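Local coordinates for protein guanylate kinase (Stenotrophomonas maltophilia, PDB 6WCT) that transfers a phosphate from ATP to GMP, giving GDP and ADP, and so probably serves the recycling of GMP, at residues A50-P62 and Q68-M81. Sequence-based numbering, arbitrary orientation.
Sequences ALSISFTSRAMRP and QHYHFVSAEKFEQM. With 5GP (guanosine-5'-monophosphate), chain E.
F55 and H71 are neighbours on two short parallel strands, 55-56 and 71-72, their side chains on the same face of the sheet. Three backbone hydrogen bonds join the strands: H71 N to S54 O, T56 N to H71 O and V73 N to T56 O. The F55 ring is sandwiched: H71 CB sits over one face, 3.8 Å from the ring centroid, and M81 CE, from the helix starting at A75, over the opposite face in a second CH-pi contact, with M81 SD obliquely placed in a Met-aromatic contact. A flat, apolar ring suits this place because both faces take up CH groups while its edge meets V73 CG1.

T56 and F72 point to the other face. The F72 ring lies between Y70 CB and M60 CG, the latter 3.4 Å from its centroid. With chi1 at -174°, T56 turns OG1 to R58 N, closing an ST turn, and to W97 O, while its methyl CG2 packs 3.4 Å from F72 CD2.

Y70 can be followed outward. CB and CG touch T56 CG2; CD1 lies 3.8 Å from S54 O; CD2 nears R58 NH2; CE1 nears N7 of the GMP base; CE2 meets R58 NH2 and phosphate O1P; CZ is 3.2 Å from O1P, to which OH gives a very short bond. Tyrosine thus joins a packing ring to a phosphate-binding hydroxyl. Arginines bring positive charge and several N-H donors: R58 NH2 also binds O1P and pairs with E64, R58 NE takes O3P, and R61 NH1 takes O2P, while S54 OG donates to guanine O6. Such a tyrosine and arginine cluster around the phosphate is characteristic of the GMP-binding domain of guanylate kinases.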
ATOM      1  N   ALA A  50      -3.826  -9.230  14.904  1.00 46.37           N
ATOM      2  CA  ALA A  50      -3.270  -9.838  16.100  1.00 48.31           C
ATOM      3  C   ALA A  50      -1.767 -10.014  15.949  1.00 45.18           C
ATOM      4  O   ALA A  50      -1.248 -10.205  14.848  1.00 45.22           O
ATOM      5  CB  ALA A  50      -3.937 -11.179  16.407  1.00 44.19           C
ATOM      6  N   LEU A  51      -1.070  -9.862  17.062  1.00 39.61           N
ATOM      7  CA  LEU A  51       0.366 -10.062  17.122  1.00 39.13           C
ATOM      8  C   LEU A  51       0.695 -11.483  17.571  1.00 37.57           C
ATOM      9  O   LEU A  51      -0.019 -12.081  18.373  1.00 37.19           O
ATOM     10  CB  LEU A  51       0.971  -9.038  18.086  1.00 36.75           C
ATOM     11  CG  LEU A  51       2.464  -9.042  18.363  1.00 47.30           C
ATOM     12  CD1 LEU A  51       3.277  -8.926  17.060  1.00 52.01           C
ATOM     13  CD2 LEU A  51       2.775  -7.910  19.308  1.00 40.28           C
ATOM     14  N   SER A  52       1.784 -12.024  17.051  1.00 43.91           N
ATOM     15  CA  SER A  52       2.250 -13.352  17.430  1.00 43.97           C
ATOM     16  C   SER A  52       3.485 -13.252  18.324  1.00 34.57           C
ATOM     17  O   SER A  52       4.387 -12.461  18.063  1.00 33.47           O
ATOM     18  CB  SER A  52       2.573 -14.184  16.189  1.00 37.63           C
ATOM     19  OG  SER A  52       3.253 -15.359  16.553  1.00 44.27           O
ATOM     20  N   ILE A  53       3.536 -14.072  19.363  1.00 38.01           N
ATOM     21  CA  ILE A  53       4.699 -14.163  20.241  1.00 34.45           C
ATOM     22  C   ILE A  53       5.568 -15.330  19.775  1.00 37.18           C
ATOM     23  O   ILE A  53       5.126 -16.486  19.779  1.00 37.61           O
ATOM     24  CB  ILE A  53       4.286 -14.340  21.707  1.00 36.94           C
ATOM     25  CG1 ILE A  53       3.309 -13.240  22.128  1.00 43.74           C
ATOM     26  CG2 ILE A  53       5.540 -14.365  22.606  1.00 41.86           C
ATOM     27  CD1 ILE A  53       3.880 -11.864  22.009  1.00 48.69           C
ATOM     28  N   SER A  54       6.795 -15.030  19.364  1.00 33.38           N
ATOM     29  CA  SER A  54       7.711 -16.042  18.866  1.00 35.53           C
ATOM     30  C   SER A  54       8.306 -16.867  20.005  1.00 31.95           C
ATOM     31  O   SER A  54       8.312 -16.463  21.170  1.00 32.58           O
ATOM     32  CB  SER A  54       8.854 -15.386  18.079  1.00 33.48           C
ATOM     33  OG  SER A  54       8.369 -14.736  16.923  1.00 40.30           O
ATOM     34  N   PHE A  55       8.773 -18.059  19.647  1.00 35.48           N
ATOM     35  CA  PHE A  55       9.635 -18.893  20.474  1.00 40.87           C
ATOM     36  C   PHE A  55      11.092 -18.591  20.133  1.00 40.50           C
ATOM     37  O   PHE A  55      11.413 -18.230  19.002  1.00 38.27           O
ATOM     38  CB  PHE A  55       9.342 -20.382  20.233  1.00 37.96           C
ATOM     39  CG  PHE A  55       8.095 -20.868  20.914  1.00 40.88           C
ATOM     40  CD1 PHE A  55       6.844 -20.600  20.377  1.00 37.98           C
ATOM     41  CD2 PHE A  55       8.173 -21.571  22.098  1.00 39.98           C
ATOM     42  CE1 PHE A  55       5.705 -21.011  21.011  1.00 39.14           C
ATOM     43  CE2 PHE A  55       7.032 -21.999  22.739  1.00 40.12           C
ATOM     44  CZ  PHE A  55       5.795 -21.703  22.198  1.00 41.05           C
ATOM     45  N   THR A  56      11.974 -18.708  21.126  1.00 34.98           N
ATOM     46  CA  THR A  56      13.399 -18.565  20.869  1.00 35.55           C
ATOM     47  C   THR A  56      14.157 -19.358  21.911  1.00 40.30           C
ATOM     48  O   THR A  56      13.722 -19.464  23.061  1.00 37.25           O
ATOM     49  CB  THR A  56      13.864 -17.102  20.913  1.00 40.81           C
ATOM     50  OG1 THR A  56      15.228 -17.019  20.510  1.00 48.49           O
ATOM     51  CG2 THR A  56      13.775 -16.559  22.335  1.00 35.00           C
ATOM     52  N   SER A  57      15.293 -19.924  21.503  1.00 40.91           N
ATOM     53  CA  SER A  57      16.183 -20.575  22.448  1.00 43.14           C
ATOM     54  C   SER A  57      17.324 -19.671  22.881  1.00 46.32           C
ATOM     55  O   SER A  57      18.173 -20.106  23.660  1.00 48.34           O
ATOM     56  CB  SER A  57      16.733 -21.883  21.865  1.00 44.08           C
ATOM     57  OG  SER A  57      17.577 -21.633  20.746  1.00 62.89           O
ATOM     58  N   ARG A  58      17.381 -18.439  22.378  1.00 45.95           N
ATOM     59  CA  ARG A  58      18.412 -17.522  22.834  1.00 48.13           C
ATOM     60  C   ARG A  58      18.158 -17.129  24.288  1.00 50.33           C
ATOM     61  O   ARG A  58      17.038 -17.218  24.803  1.00 44.87           O
ATOM     62  CB  ARG A  58      18.491 -16.284  21.935  1.00 39.60           C
ATOM     63  CG  ARG A  58      17.452 -15.188  22.177  1.00 43.68           C
ATOM     64  CD  ARG A  58      18.128 -13.849  21.895  1.00 45.41           C
ATOM     65  NE  ARG A  58      17.239 -12.721  21.628  1.00 42.43           N
ATOM     66  CZ  ARG A  58      16.609 -12.036  22.575  1.00 39.58           C
ATOM     67  NH1 ARG A  58      16.736 -12.395  23.849  1.00 41.23           N
ATOM     68  NH2 ARG A  58      15.850 -10.999  22.254  1.00 33.79           N
ATOM     69  N   ALA A  59      19.233 -16.743  24.966  1.00 50.20           N
ATOM     70  CA  ALA A  59      19.144 -16.342  26.364  1.00 52.49           C
ATOM     71  C   ALA A  59      18.378 -15.030  26.503  1.00 51.38           C
ATOM     72  O   ALA A  59      18.433 -14.156  25.640  1.00 50.62           O
ATOM     73  CB  ALA A  59      20.543 -16.209  26.976  1.00 49.97           C
ATOM     74  N   MET A  60      17.666 -14.898  27.617  1.00 52.10           N
ATOM     75  CA  MET A  60      16.919 -13.684  27.908  1.00 42.66           C
ATOM     76  C   MET A  60      17.869 -12.517  28.136  1.00 53.85           C
ATOM     77  O   MET A  60      18.914 -12.660  28.774  1.00 61.41           O
ATOM     78  CB  MET A  60      16.069 -13.894  29.164  1.00 39.95           C
ATOM     79  CG  MET A  60      14.880 -14.824  28.988  1.00 42.12           C
ATOM     80  SD  MET A  60      13.952 -14.996  30.525  1.00 48.24           S
ATOM     81  CE  MET A  60      13.051 -13.454  30.460  1.00 37.39           C
ATOM     82  N   ARG A  61      17.542 -11.395  27.560  1.00 50.01           N
ATOM     83  CA  ARG A  61      18.280 -10.172  27.806  1.00 53.95           C
ATOM     84  C   ARG A  61      17.595  -9.355  28.895  1.00 61.38           C
ATOM     85  O   ARG A  61      16.406  -9.542  29.169  1.00 56.34           O
ATOM     86  CB  ARG A  61      18.413  -9.366  26.503  1.00 50.77           C
ATOM     87  CG  ARG A  61      18.960 -10.203  25.354  1.00 51.98           C
ATOM     88  CD  ARG A  61      18.842  -9.517  23.994  1.00 46.80           C
ATOM     89  NE  ARG A  61      19.497 -10.314  22.965  1.00 47.90           N
ATOM     90  CZ  ARG A  61      19.323 -10.159  21.656  1.00 53.05           C
ATOM     91  NH1 ARG A  61      18.511  -9.221  21.191  1.00 53.89           N
ATOM     92  NH2 ARG A  61      19.970 -10.947  20.807  1.00 51.19           N
ATOM     93  N   PRO A  62      18.330  -8.470  29.571  1.00 65.80           N
ATOM     94  CA  PRO A  62      17.716  -7.645  30.621  1.00 60.62           C
ATOM     95  C   PRO A  62      16.525  -6.845  30.105  1.00 59.02           C
ATOM     96  O   PRO A  62      16.536  -6.305  28.995  1.00 57.59           O
ATOM     97  CB  PRO A  62      18.864  -6.737  31.069  1.00 69.51           C
ATOM     98  CG  PRO A  62      20.088  -7.550  30.804  1.00 73.91           C
ATOM     99  CD  PRO A  62      19.791  -8.285  29.519  1.00 70.89           C
ATOM    100  N   GLN A  68       6.054 -12.616  27.294  1.00 47.67           N
ATOM    101  CA  GLN A  68       5.679 -11.307  26.767  1.00 42.85           C
ATOM    102  C   GLN A  68       6.446 -10.977  25.492  1.00 40.81           C
ATOM    103  O   GLN A  68       5.846 -10.828  24.430  1.00 44.81           O
ATOM    104  CB  GLN A  68       5.886 -10.240  27.849  1.00 46.71           C
ATOM    105  CG  GLN A  68       5.611  -8.829  27.384  1.00 53.09           C
ATOM    106  CD  GLN A  68       5.766  -7.805  28.491  1.00 58.46           C
ATOM    107  OE1 GLN A  68       5.718  -8.135  29.682  1.00 63.45           O
ATOM    108  NE2 GLN A  68       5.962  -6.555  28.103  1.00 51.38           N
ATOM    109  N   HIS A  69       7.768 -10.807  25.563  1.00 39.76           N
ATOM    110  CA  HIS A  69       8.531 -10.506  24.351  1.00 38.48           C
ATOM    111  C   HIS A  69       8.795 -11.746  23.517  1.00 38.85           C
ATOM    112  O   HIS A  69       8.832 -11.660  22.279  1.00 40.27           O
ATOM    113  CB  HIS A  69       9.849  -9.823  24.719  1.00 46.96           C
ATOM    114  CG  HIS A  69       9.673  -8.643  25.623  1.00 54.58           C
ATOM    115  ND1 HIS A  69       9.607  -8.758  26.996  1.00 53.35           N
ATOM    116  CD2 HIS A  69       9.492  -7.329  25.347  1.00 56.66           C
ATOM    117  CE1 HIS A  69       9.424  -7.563  27.527  1.00 59.30           C
ATOM    118  NE2 HIS A  69       9.345  -6.679  26.549  1.00 57.80           N
ATOM    119  N   TYR A  70       8.971 -12.891  24.174  1.00 33.38           N
ATOM    120  CA  TYR A  70       9.211 -14.169  23.520  1.00 34.27           C
ATOM    121  C   TYR A  70       8.709 -15.258  24.450  1.00 34.48           C
ATOM    122  O   TYR A  70       8.610 -15.064  25.661  1.00 39.23           O
ATOM    123  CB  TYR A  70      10.711 -14.420  23.236  1.00 30.35           C
ATOM    124  CG  TYR A  70      11.351 -13.650  22.095  1.00 29.54           C
ATOM    125  CD1 TYR A  70      11.294 -14.130  20.805  1.00 30.99           C
ATOM    126  CD2 TYR A  70      12.001 -12.436  22.312  1.00 35.57           C
ATOM    127  CE1 TYR A  70      11.891 -13.439  19.741  1.00 29.42           C
ATOM    128  CE2 TYR A  70      12.594 -11.724  21.253  1.00 28.67           C
ATOM    129  CZ  TYR A  70      12.524 -12.247  19.968  1.00 38.40           C
ATOM    130  OH  TYR A  70      13.092 -11.607  18.895  1.00 37.72           O
ATOM    131  N   HIS A  71       8.477 -16.433  23.892  1.00 34.54           N
ATOM    132  CA  HIS A  71       8.443 -17.639  24.707  1.00 34.63           C
ATOM    133  C   HIS A  71       9.863 -18.196  24.679  1.00 42.26           C
ATOM    134  O   HIS A  71      10.296 -18.780  23.682  1.00 41.11           O
ATOM    135  CB  HIS A  71       7.420 -18.634  24.174  1.00 45.80           C
ATOM    136  CG  HIS A  71       6.015 -18.120  24.196  1.00 42.88           C
ATOM    137  ND1 HIS A  71       5.317 -17.912  25.366  1.00 45.47           N
ATOM    138  CD2 HIS A  71       5.187 -17.740  23.193  1.00 45.01           C
ATOM    139  CE1 HIS A  71       4.111 -17.449  25.082  1.00 43.26           C
ATOM    140  NE2 HIS A  71       4.007 -17.337  23.770  1.00 43.59           N
ATOM    141  N   PHE A  72      10.605 -17.983  25.759  1.00 45.50           N
ATOM    142  CA  PHE A  72      11.976 -18.461  25.834  1.00 45.69           C
ATOM    143  C   PHE A  72      11.980 -19.916  26.259  1.00 47.63           C
ATOM    144  O   PHE A  72      11.407 -20.263  27.290  1.00 47.42           O
ATOM    145  CB  PHE A  72      12.798 -17.646  26.823  1.00 36.40           C
ATOM    146  CG  PHE A  72      12.970 -16.212  26.433  1.00 41.16           C
ATOM    147  CD1 PHE A  72      12.047 -15.259  26.848  1.00 34.99           C
ATOM    148  CD2 PHE A  72      14.061 -15.810  25.675  1.00 34.42           C
ATOM    149  CE1 PHE A  72      12.203 -13.922  26.497  1.00 34.61           C
ATOM    150  CE2 PHE A  72      14.230 -14.471  25.314  1.00 33.42           C
ATOM    151  CZ  PHE A  72      13.306 -13.528  25.723  1.00 40.26           C
ATOM    152  N   VAL A  73      12.612 -20.772  25.463  1.00 45.84           N
ATOM    153  CA  VAL A  73      12.721 -22.185  25.783  1.00 46.57           C
ATOM    154  C   VAL A  73      14.174 -22.608  25.600  1.00 47.69           C
ATOM    155  O   VAL A  73      15.016 -21.838  25.143  1.00 45.31           O
ATOM    156  CB  VAL A  73      11.790 -23.053  24.924  1.00 47.03           C
ATOM    157  CG1 VAL A  73      10.348 -22.691  25.214  1.00 43.00           C
ATOM    158  CG2 VAL A  73      12.141 -22.921  23.444  1.00 43.73           C
ATOM    159  N   SER A  74      14.466 -23.838  26.000  1.00 50.72           N
ATOM    160  CA  SER A  74      15.799 -24.368  25.798  1.00 54.37           C
ATOM    161  C   SER A  74      15.997 -24.709  24.327  1.00 56.36           C
ATOM    162  O   SER A  74      15.037 -24.834  23.562  1.00 57.46           O
ATOM    163  CB  SER A  74      16.013 -25.610  26.656  1.00 57.61           C
ATOM    164  OG  SER A  74      15.249 -26.696  26.160  1.00 58.93           O
ATOM    165  N   ALA A  75      17.266 -24.833  23.924  1.00 57.44           N
ATOM    166  CA  ALA A  75      17.541 -25.268  22.560  1.00 61.42           C
ATOM    167  C   ALA A  75      17.007 -26.676  22.328  1.00 62.67           C
ATOM    168  O   ALA A  75      16.422 -26.962  21.276  1.00 60.23           O
ATOM    169  CB  ALA A  75      19.039 -25.196  22.271  1.00 62.98           C
ATOM    170  N   GLU A  76      17.154 -27.554  23.330  1.00 65.13           N
ATOM    171  CA  GLU A  76      16.650 -28.918  23.212  1.00 64.07           C
ATOM    172  C   GLU A  76      15.137 -28.930  23.058  1.00 63.57           C
ATOM    173  O   GLU A  76      14.595 -29.662  22.222  1.00 70.82           O
ATOM    174  CB  GLU A  76      17.067 -29.740  24.437  1.00 62.36           C
ATOM    175  N   LYS A  77      14.434 -28.115  23.844  1.00 59.07           N
ATOM    176  CA  LYS A  77      12.987 -28.033  23.693  1.00 62.80           C
ATOM    177  C   LYS A  77      12.616 -27.466  22.331  1.00 67.14           C
ATOM    178  O   LYS A  77      11.695 -27.960  21.672  1.00 70.46           O
ATOM    179  CB  LYS A  77      12.386 -27.165  24.788  1.00 54.84           C
ATOM    180  CG  LYS A  77      10.892 -26.930  24.642  1.00 56.42           C
ATOM    181  CD  LYS A  77      10.103 -28.220  24.837  1.00 66.39           C
ATOM    182  CE  LYS A  77       8.606 -27.936  24.875  1.00 67.96           C
ATOM    183  NZ  LYS A  77       7.786 -29.148  25.153  1.00 71.08           N
ATOM    184  N   PHE A  78      13.312 -26.414  21.900  1.00 64.62           N
ATOM    185  CA  PHE A  78      13.015 -25.838  20.596  1.00 62.63           C
ATOM    186  C   PHE A  78      13.232 -26.863  19.495  1.00 62.18           C
ATOM    187  O   PHE A  78      12.373 -27.040  18.624  1.00 60.22           O
ATOM    188  CB  PHE A  78      13.870 -24.601  20.355  1.00 55.84           C
ATOM    189  CG  PHE A  78      13.386 -23.758  19.222  1.00 52.50           C
ATOM    190  CD1 PHE A  78      13.578 -24.165  17.903  1.00 58.42           C
ATOM    191  CD2 PHE A  78      12.739 -22.562  19.464  1.00 49.96           C
ATOM    192  CE1 PHE A  78      13.131 -23.392  16.850  1.00 52.56           C
ATOM    193  CE2 PHE A  78      12.294 -21.777  18.407  1.00 50.68           C
ATOM    194  CZ  PHE A  78      12.489 -22.199  17.101  1.00 46.68           C
ATOM    195  N   GLU A  79      14.370 -27.568  19.533  1.00 62.25           N
ATOM    196  CA  GLU A  79      14.626 -28.587  18.521  1.00 71.08           C
ATOM    197  C   GLU A  79      13.649 -29.747  18.654  1.00 74.95           C
ATOM    198  O   GLU A  79      13.287 -30.365  17.647  1.00 71.03           O
ATOM    199  CB  GLU A  79      16.078 -29.062  18.595  1.00 79.21           C
ATOM    200  CG  GLU A  79      17.072 -28.003  18.116  1.00 85.34           C
ATOM    201  CD  GLU A  79      18.527 -28.380  18.356  1.00 98.10           C
ATOM    202  OE1 GLU A  79      19.422 -27.560  18.038  1.00 90.79           O
ATOM    203  OE2 GLU A  79      18.779 -29.500  18.853  1.00108.71           O
ATOM    204  N   GLN A  80      13.218 -30.055  19.883  1.00 78.05           N
ATOM    205  CA  GLN A  80      12.106 -30.983  20.071  1.00 81.52           C
ATOM    206  C   GLN A  80      10.855 -30.471  19.369  1.00 72.21           C
ATOM    207  O   GLN A  80      10.079 -31.250  18.807  1.00 69.11           O
ATOM    208  CB  GLN A  80      11.825 -31.184  21.564  1.00 86.47           C
ATOM    209  CG  GLN A  80      10.594 -32.049  21.864  1.00 95.00           C
ATOM    210  CD  GLN A  80      10.330 -32.222  23.354  1.00101.55           C
ATOM    211  OE1 GLN A  80      11.248 -32.176  24.171  1.00105.05           O
ATOM    212  NE2 GLN A  80       9.061 -32.405  23.712  1.00102.56           N
ATOM    213  N   MET A  81      10.616 -29.163  19.435  1.00 64.58           N
ATOM    214  CA  MET A  81       9.464 -28.598  18.749  1.00 66.31           C
ATOM    215  C   MET A  81       9.666 -28.561  17.240  1.00 59.70           C
ATOM    216  O   MET A  81       8.690 -28.664  16.492  1.00 66.28           O
ATOM    217  CB  MET A  81       9.168 -27.198  19.286  1.00 68.28           C
ATOM    218  CG  MET A  81       8.624 -27.201  20.709  1.00 68.06           C
ATOM    219  SD  MET A  81       8.501 -25.528  21.353  1.00 67.46           S
ATOM    220  CE  MET A  81       7.131 -24.886  20.388  1.00 55.92           C
TER
HETATM  221  P   5GP E 301      16.294 -10.384  18.693  1.00 45.26           P
HETATM  222  O1P 5GP E 301      15.060 -10.261  19.551  1.00 47.58           O
HETATM  223  O2P 5GP E 301      17.282  -9.224  18.806  1.00 42.03           O
HETATM  224  O3P 5GP E 301      17.042 -11.685  18.851  1.00 37.46           O
HETATM  225  O5' 5GP E 301      15.817 -10.441  17.193  1.00 45.44           O
HETATM  226  C5' 5GP E 301      16.672 -10.940  16.185  1.00 35.42           C
HETATM  227  C4' 5GP E 301      15.912 -11.110  14.905  1.00 37.04           C
HETATM  228  O4' 5GP E 301      15.098 -12.309  14.996  1.00 34.54           O
HETATM  229  C3' 5GP E 301      14.938  -9.960  14.589  1.00 39.14           C
HETATM  230  O3' 5GP E 301      15.010  -9.624  13.209  1.00 41.08           O
HETATM  231  C2' 5GP E 301      13.574 -10.581  14.847  1.00 34.27           C
HETATM  232  O2' 5GP E 301      12.516 -10.023  14.100  1.00 35.85           O
HETATM  233  C1' 5GP E 301      13.837 -12.023  14.459  1.00 33.24           C
HETATM  234  N9  5GP E 301      12.857 -12.960  14.982  1.00 40.19           N
HETATM  235  C8  5GP E 301      12.058 -12.772  16.079  1.00 42.51           C
HETATM  236  N7  5GP E 301      11.129 -13.683  16.202  1.00 41.96           N
HETATM  237  C5  5GP E 301      11.340 -14.532  15.127  1.00 40.98           C
HETATM  238  C6  5GP E 301      10.624 -15.664  14.699  1.00 41.09           C
HETATM  239  O6  5GP E 301       9.624 -16.141  15.233  1.00 42.84           O
HETATM  240  N1  5GP E 301      11.140 -16.202  13.533  1.00 43.21           N
HETATM  241  C2  5GP E 301      12.222 -15.705  12.849  1.00 48.14           C
HETATM  242  N2  5GP E 301      12.574 -16.333  11.720  1.00 42.17           N
HETATM  243  N3  5GP E 301      12.906 -14.637  13.247  1.00 40.25           N
HETATM  244  C4  5GP E 301      12.412 -14.102  14.376  1.00 38.75           C
HETATM  245  O   HOH W   1       7.851 -12.288  19.815  1.00 33.78           O
HETATM  246  O   HOH W   2      15.715 -19.284  26.109  1.00 53.78           O